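Local coordinates for uncharacterized protein YLR301W (Saccharomyces cerevisiae, PDB 3RBY) that is of unknown function and non-essential, but interacts with HRR25 and may also interact with SEC72, at residues I195-K200 / I218-E223; T23-S28 / Y33-P38. One frame throughout, in Å; residues are numbered along the deposited sequence.

Contact 1. Residues I195-K200 / I218-E223; sequences IRLLEK and IPQSYE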
loop_
_atom_site.group_PDB
_atom_site.type_symbol
_atom_site.label_atom_id
_atom_site.label_comp_id
_atom_site.label_asym_id
_atom_site.label_seq_id
_atom_site.Cartn_x
_atom_site.Cartn_y
_atom_site.Cartn_z
ATOM N N ILE A 195 19.516 -3.551 -12.092
ATOM C CA ILE A 195 19.617 -4.283 -10.846
ATOM C C ILE A 195 18.733 -3.641 -9.790
ATOM O O ILE A 195 18.527 -2.412 -9.784
ATOM C CB ILE A 195 21.045 -4.317 -10.329
ATOM C CG1 ILE A 195 21.566 -2.891 -10.186
ATOM C CG2 ILE A 195 21.928 -5.107 -11.282
ATOM C CD1 ILE A 195 22.719 -2.766 -9.204
ATOM N N ARG A 196 18.188 -4.492 -8.930
ATOM C CA ARG A 196 17.530 -4.056 -7.719
ATOM C C ARG A 196 18.222 -4.832 -6.618
ATOM O O ARG A 196 18.208 -6.065 -6.611
ATOM C CB ARG A 196 16.047 -4.384 -7.748
ATOM C CG ARG A 196 15.166 -3.174 -7.596
ATOM C CD ARG A 196 14.109 -3.389 -6.553
ATOM N NE ARG A 196 12.973 -4.126 -7.074
ATOM C CZ ARG A 196 12.009 -3.633 -7.858
ATOM N NH1 ARG A 196 11.024 -4.432 -8.237
ATOM N NH2 ARG A 196 12.007 -2.374 -8.271
ATOM N N LEU A 197 18.878 -4.108 -5.725
ATOM C CA LEU A 197 19.718 -4.730 -4.723
ATOM C C LEU A 197 19.197 -4.313 -3.359
ATOM O O LEU A 197 18.773 -3.169 -3.184
ATOM C CB LEU A 197 21.146 -4.222 -4.887
ATOM C CG LEU A 197 22.305 -5.152 -5.218
ATOM C CD1 LEU A 197 23.580 -4.340 -5.097
ATOM C CD2 LEU A 197 22.349 -6.377 -4.294
ATOM N N LEU A 198 19.226 -5.230 -2.394
ATOM C CA LEU A 198 18.760 -4.921 -1.051
ATOM C C LEU A 198 19.831 -5.292 -0.043
ATOM O O LEU A 198 20.295 -6.442 -0.016
ATOM C CB LEU A 198 17.453 -5.668 -0.753
ATOM C CG LEU A 198 16.797 -5.519 0.630
ATOM C CD1 LEU A 198 16.306 -4.096 0.859
ATOM C CD2 LEU A 198 15.636 -6.516 0.780
ATOM N N GLU A 199 20.246 -4.321 0.769
ATOM C CA GLU A 199 21.142 -4.615 1.888
ATOM C C GLU A 199 20.302 -5.009 3.102
ATOM O O GLU A 199 19.612 -4.176 3.696
ATOM C CB GLU A 199 22.069 -3.442 2.224
ATOM C CG GLU A 199 22.836 -3.656 3.539
ATOM C CD GLU A 199 23.799 -2.518 3.882
ATOM O OE1 GLU A 199 23.945 -2.183 5.089
ATOM O OE2 GLU A 199 24.422 -1.963 2.946
ATOM N N LYS A 200 20.362 -6.295 3.437
ATOM C CA LYS A 200 19.603 -6.896 4.525
ATOM C C LYS A 200 20.198 -6.516 5.875
ATOM O O LYS A 200 21.385 -6.175 5.960
ATOM C CB LYS A 200 19.651 -8.429 4.398
ATOM C CG LYS A 200 19.064 -8.997 3.120
ATOM C CD LYS A 200 17.548 -8.937 3.135
ATOM C CE LYS A 200 16.936 -10.192 2.536
ATOM N NZ LYS A 200 17.128 -11.377 3.420
ATOM N N ILE A 218 28.315 -2.831 -12.733
ATOM C CA ILE A 218 27.579 -1.904 -11.886
ATOM C C ILE A 218 28.018 -2.030 -10.435
ATOM O O ILE A 218 27.955 -3.119 -9.848
ATOM C CB ILE A 218 26.083 -2.157 -11.958
ATOM C CG1 ILE A 218 25.656 -2.289 -13.421
ATOM C CG2 ILE A 218 25.345 -1.047 -11.255
ATOM C CD1 ILE A 218 24.153 -2.259 -13.627
ATOM N N PRO A 219 28.465 -0.915 -9.843
ATOM C CA PRO A 219 28.992 -0.960 -8.470
ATOM C C PRO A 219 27.887 -1.416 -7.498
ATOM O O PRO A 219 26.719 -1.047 -7.680
ATOM C CB PRO A 219 29.419 0.491 -8.205
ATOM C CG PRO A 219 29.532 1.133 -9.593
ATOM C CD PRO A 219 28.463 0.448 -10.405
ATOM N N GLN A 220 28.258 -2.225 -6.507
ATOM C CA GLN A 220 27.298 -2.882 -5.626
ATOM C C GLN A 220 27.592 -2.562 -4.160
ATOM O O GLN A 220 26.930 -3.076 -3.259
ATOM C CB GLN A 220 27.344 -4.417 -5.836
ATOM C CG GLN A 220 26.783 -4.916 -7.180
ATOM C CD GLN A 220 27.533 -6.144 -7.724
ATOM O OE1 GLN A 220 27.964 -7.030 -6.961
ATOM N NE2 GLN A 220 27.688 -6.196 -9.052
ATOM N N SER A 221 28.602 -1.733 -3.924
ATOM C CA SER A 221 28.982 -1.345 -2.568
ATOM C C SER A 221 29.291 0.147 -2.551
ATOM O O SER A 221 29.983 0.654 -3.443
ATOM C CB SER A 221 30.213 -2.134 -2.109
ATOM O OG SER A 221 30.788 -1.575 -0.934
ATOM N N TYR A 222 28.800 0.852 -1.537
ATOM C CA TYR A 222 28.889 2.307 -1.537
ATOM C C TYR A 222 29.554 2.808 -0.268
ATOM O O TYR A 222 29.457 3.985 0.090
ATOM C CB TYR A 222 27.495 2.882 -1.746
ATOM C CG TYR A 222 26.774 2.054 -2.780
ATOM C CD1 TYR A 222 25.901 1.047 -2.403
ATOM C CD2 TYR A 222 27.044 2.215 -4.132
ATOM C CE1 TYR A 222 25.274 0.260 -3.346
ATOM C CE2 TYR A 222 26.428 1.438 -5.080
ATOM C CZ TYR A 222 25.542 0.460 -4.687
ATOM O OH TYR A 222 24.920 -0.319 -5.646
ATOM N N GLU A 223 30.266 1.890 0.380
ATOM C CA GLU A 223 31.057 2.204 1.558
ATOM C C GLU A 223 32.321 2.992 1.217
ATOM O O GLU A 223 32.982 2.744 0.196
ATOM C CB GLU A 223 31.426 0.920 2.317
ATOM C CG GLU A 223 30.221 0.218 2.938
ATOM C CD GLU A 223 29.271 1.197 3.639
ATOM O OE1 GLU A 223 29.577 1.653 4.764
ATOM O OE2 GLU A 223 28.212 1.517 3.052
#
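Tyr222 meets Leu197 with the hydroxyl end of its ring rather than with a face: Tyr222 OH stands 4.3 Å from Leu197 CD1, a loose approach. The flat amide of Gln220 takes no part across the contact, since Leu197 reaches the aliphatic root of that side chain. These residues join strand 192-199 of a seven-stranded antiparallel sheet to the loop between strands 205-211 and 230-233, which runs over one side of the sheet. The loop is not a further strand, because CA of Leu197 and CA of Gln220 are 7.9 Å apart and no hydrogen bond links the segments. Ile195 and Leu197, two residues apart, both point toward the loop. In Ile195, CG1 lies between the backbone N and the carbonyl carbon (chi1 56°), and Ile195 CD1 extends from it to Ile218 CG2 at 3.7 Å, the two side chains sliding past each other in opposite directions. Leu197 crosses Gln220 at about a right angle, Leu197 CD1 lying 3.8 Å from Gln220 CB. Ile218 and Tyr222 also touch Val170 on strand 166-173, so the loop spans several strands. At the far end Glu199 and Glu223 carry like charges, and Arg155, in long, weak ion pairs with both, may temper their repulsion. Two weak bonds lie within the loop: Gln220 NE2 reaches back to Ile218 O, and Tyr222 OH lies 2.8 Å from Pro219 O.

Contact 2. Residues T23-S28 / Y33-P38; sequences TLSSVS and YISLRP
Thr23 has more surface buried here than any other residue, much of it where its side chain crosses the stem of Arg37 obliquely. Thr23 OG1 lies 3.1 Å from Arg37 CB, a close polar-to-carbon approach, while the same oxygen is hydrogen-bonded to Thr21. With CG2 anti to the backbone N (chi1 -69° for OG1), the Thr23 CG2 methyl comes within 3.6 Å of Arg37 NE. The arginine chain is extended from CG to NE and brings its guanidinium side-on to Ser35: NE and NH2 both donate to the one OG, which lies 1° out of the guanidinium plane. Ser35 OG also shares a 2.8 Å hydrogen bond with Ser25 OG, so three bonds meet on it. NH1 forms a salt bridge with Glu128. Replacing Arg37 by a leucine would probably leave Glu128 without its charge partner and Ser35 OG without two donors, setting that hydroxyl freer to turn.

The segments are the two arms of an antiparallel beta hairpin, their axes 4.7 Å apart at an angle of 171°. Ser26 and Ile34, next in buried area, form a hydrogen-bonded pair: Ser26 N to Ile34 O at 2.9 Å and Ile34 N to Ser26 O at 3.1 Å. The corresponding bonds between Leu24 and Leu36 are weak. On the face shared with Leu24 and Leu36, Ile34 CG2 rests 3.9 Å from Ser26 CB, whereas Ser26 OG is hydrogen-bonded to Gln178 NE2.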
loop_
_atom_site.group_PDB
_atom_site.type_symbol
_atom_site.label_atom_id
_atom_site.label_comp_id
_atom_site.label_asym_id
_atom_site.label_seq_id
_atom_site.Cartn_x
_atom_site.Cartn_y
_atom_site.Cartn_z
ATOM N N THR A 23 6.761 -2.428 -8.954
ATOM C CA THR A 23 7.405 -1.174 -9.281
ATOM C C THR A 23 7.843 -0.389 -8.035
ATOM O O THR A 23 7.064 -0.180 -7.089
ATOM C CB THR A 23 6.472 -0.302 -10.123
ATOM O OG1 THR A 23 6.326 -0.899 -11.410
ATOM C CG2 THR A 23 7.036 1.136 -10.276
ATOM N N LEU A 24 9.091 0.066 -8.060
ATOM C CA LEU A 24 9.624 0.959 -7.045
ATOM C C LEU A 24 10.210 2.158 -7.779
ATOM O O LEU A 24 10.954 1.986 -8.756
ATOM C CB LEU A 24 10.725 0.264 -6.228
ATOM C CG LEU A 24 10.327 -0.738 -5.131
ATOM C CD1 LEU A 24 11.539 -1.354 -4.459
ATOM C CD2 LEU A 24 9.451 -0.086 -4.074
ATOM N N SER A 25 9.878 3.367 -7.327
ATOM C CA SER A 25 10.548 4.573 -7.829
ATOM C C SER A 25 11.460 5.158 -6.762
ATOM O O SER A 25 11.028 5.410 -5.630
ATOM C CB SER A 25 9.539 5.618 -8.295
ATOM O OG SER A 25 8.823 5.180 -9.448
ATOM N N SER A 26 12.730 5.354 -7.120
ATOM C CA SER A 26 13.696 5.967 -6.221
ATOM C C SER A 26 13.953 7.424 -6.609
ATOM O O SER A 26 14.369 7.716 -7.743
ATOM C CB SER A 26 15.027 5.201 -6.239
ATOM O OG SER A 26 14.835 3.810 -6.079
ATOM N N VAL A 27 13.726 8.336 -5.667
ATOM C CA VAL A 27 14.078 9.732 -5.892
ATOM C C VAL A 27 15.110 10.162 -4.853
ATOM O O VAL A 27 14.818 10.217 -3.654
ATOM C CB VAL A 27 12.844 10.648 -5.851
ATOM C CG1 VAL A 27 13.248 12.099 -6.168
ATOM C CG2 VAL A 27 11.792 10.162 -6.847
ATOM N N SER A 28 16.326 10.457 -5.311
ATOM C CA SER A 28 17.379 10.849 -4.391
ATOM C C SER A 28 17.077 12.231 -3.819
ATOM O O SER A 28 16.249 12.966 -4.361
ATOM C CB SER A 28 18.746 10.862 -5.080
ATOM O OG SER A 28 18.818 11.894 -6.051
ATOM N N TYR A 33 16.375 10.324 -10.285
ATOM C CA TYR A 33 15.287 9.349 -10.186
ATOM C C TYR A 33 15.449 8.148 -11.130
ATOM O O TYR A 33 15.961 8.290 -12.252
ATOM C CB TYR A 33 13.942 10.041 -10.456
ATOM C CG TYR A 33 13.817 10.548 -11.874
ATOM C CD1 TYR A 33 13.306 9.736 -12.877
ATOM C CD2 TYR A 33 14.223 11.841 -12.218
ATOM C CE1 TYR A 33 13.190 10.186 -14.182
ATOM C CE2 TYR A 33 14.110 12.305 -13.532
ATOM C CZ TYR A 33 13.596 11.468 -14.505
ATOM O OH TYR A 33 13.479 11.908 -15.808
ATOM N N ILE A 34 15.011 6.975 -10.662
ATOM C CA ILE A 34 14.889 5.769 -11.490
ATOM C C ILE A 34 13.601 5.031 -11.113
ATOM O O ILE A 34 13.171 5.066 -9.955
ATOM C CB ILE A 34 16.090 4.829 -11.296
ATOM C CG1 ILE A 34 15.996 3.613 -12.220
ATOM C CG2 ILE A 34 16.180 4.381 -9.859
ATOM C CD1 ILE A 34 17.328 2.914 -12.405
ATOM N N SER A 35 12.978 4.381 -12.088
ATOM C CA SER A 35 11.778 3.603 -11.829
ATOM C C SER A 35 11.848 2.274 -12.586
ATOM O O SER A 35 11.808 2.264 -13.819
ATOM C CB SER A 35 10.520 4.394 -12.224
ATOM O OG SER A 35 9.333 3.736 -11.807
ATOM N N LEU A 36 11.984 1.162 -11.852
ATOM C CA LEU A 36 12.043 -0.176 -12.457
ATOM C C LEU A 36 10.692 -0.852 -12.270
ATOM O O LEU A 36 10.131 -0.824 -11.164
ATOM C CB LEU A 36 13.161 -1.019 -11.840
ATOM C CG LEU A 36 14.549 -0.393 -11.991
ATOM C CD1 LEU A 36 15.649 -1.293 -11.407
ATOM C CD2 LEU A 36 14.822 -0.071 -13.465
ATOM N N ARG A 37 10.148 -1.431 -13.345
ATOM C CA ARG A 37 8.777 -1.971 -13.296
ATOM C C ARG A 37 8.679 -3.436 -13.740
ATOM O O ARG A 37 7.922 -3.773 -14.653
ATOM C CB ARG A 37 7.825 -1.056 -14.084
ATOM C CG ARG A 37 8.059 0.445 -13.730
ATOM C CD ARG A 37 6.938 1.408 -14.146
ATOM N NE ARG A 37 7.142 2.703 -13.503
ATOM C CZ ARG A 37 6.321 3.749 -13.568
ATOM N NH1 ARG A 37 5.200 3.688 -14.271
ATOM N NH2 ARG A 37 6.625 4.867 -12.908
ATOM N N PRO A 38 9.434 -4.318 -13.070
ATOM C CA PRO A 38 9.438 -5.741 -13.450
ATOM C C PRO A 38 8.052 -6.342 -13.252
ATOM O O PRO A 38 7.409 -6.024 -12.252
ATOM C CB PRO A 38 10.428 -6.363 -12.455
ATOM C CG PRO A 38 10.345 -5.466 -11.247
ATOM C CD PRO A 38 10.076 -4.078 -11.766
#

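In the fold
Both contacts are buried, but contact 2 has its centre about 2 Å from the centre of the chain and contact 1 about 15 Å from it. They belong to different antiparallel sheets: contact 2 pairs neighbouring strands of the ten-stranded one, and contact 1 lays a loop over the seven-stranded one. Accordingly, backbone bonds and polar side chains bind contact 2, apolar side chains contact 1. Arg196, turned the opposite way from Ile195 and Leu197, bridges them, with Arg196 NH1 3.3 Å from Pro38 CG and Arg196 NH2 3.6 Å from Leu24 CB. Gln178 reaches both sheets, its OE1 accepting from Arg196 NH2 and its NE2 bonded to Leu24 O.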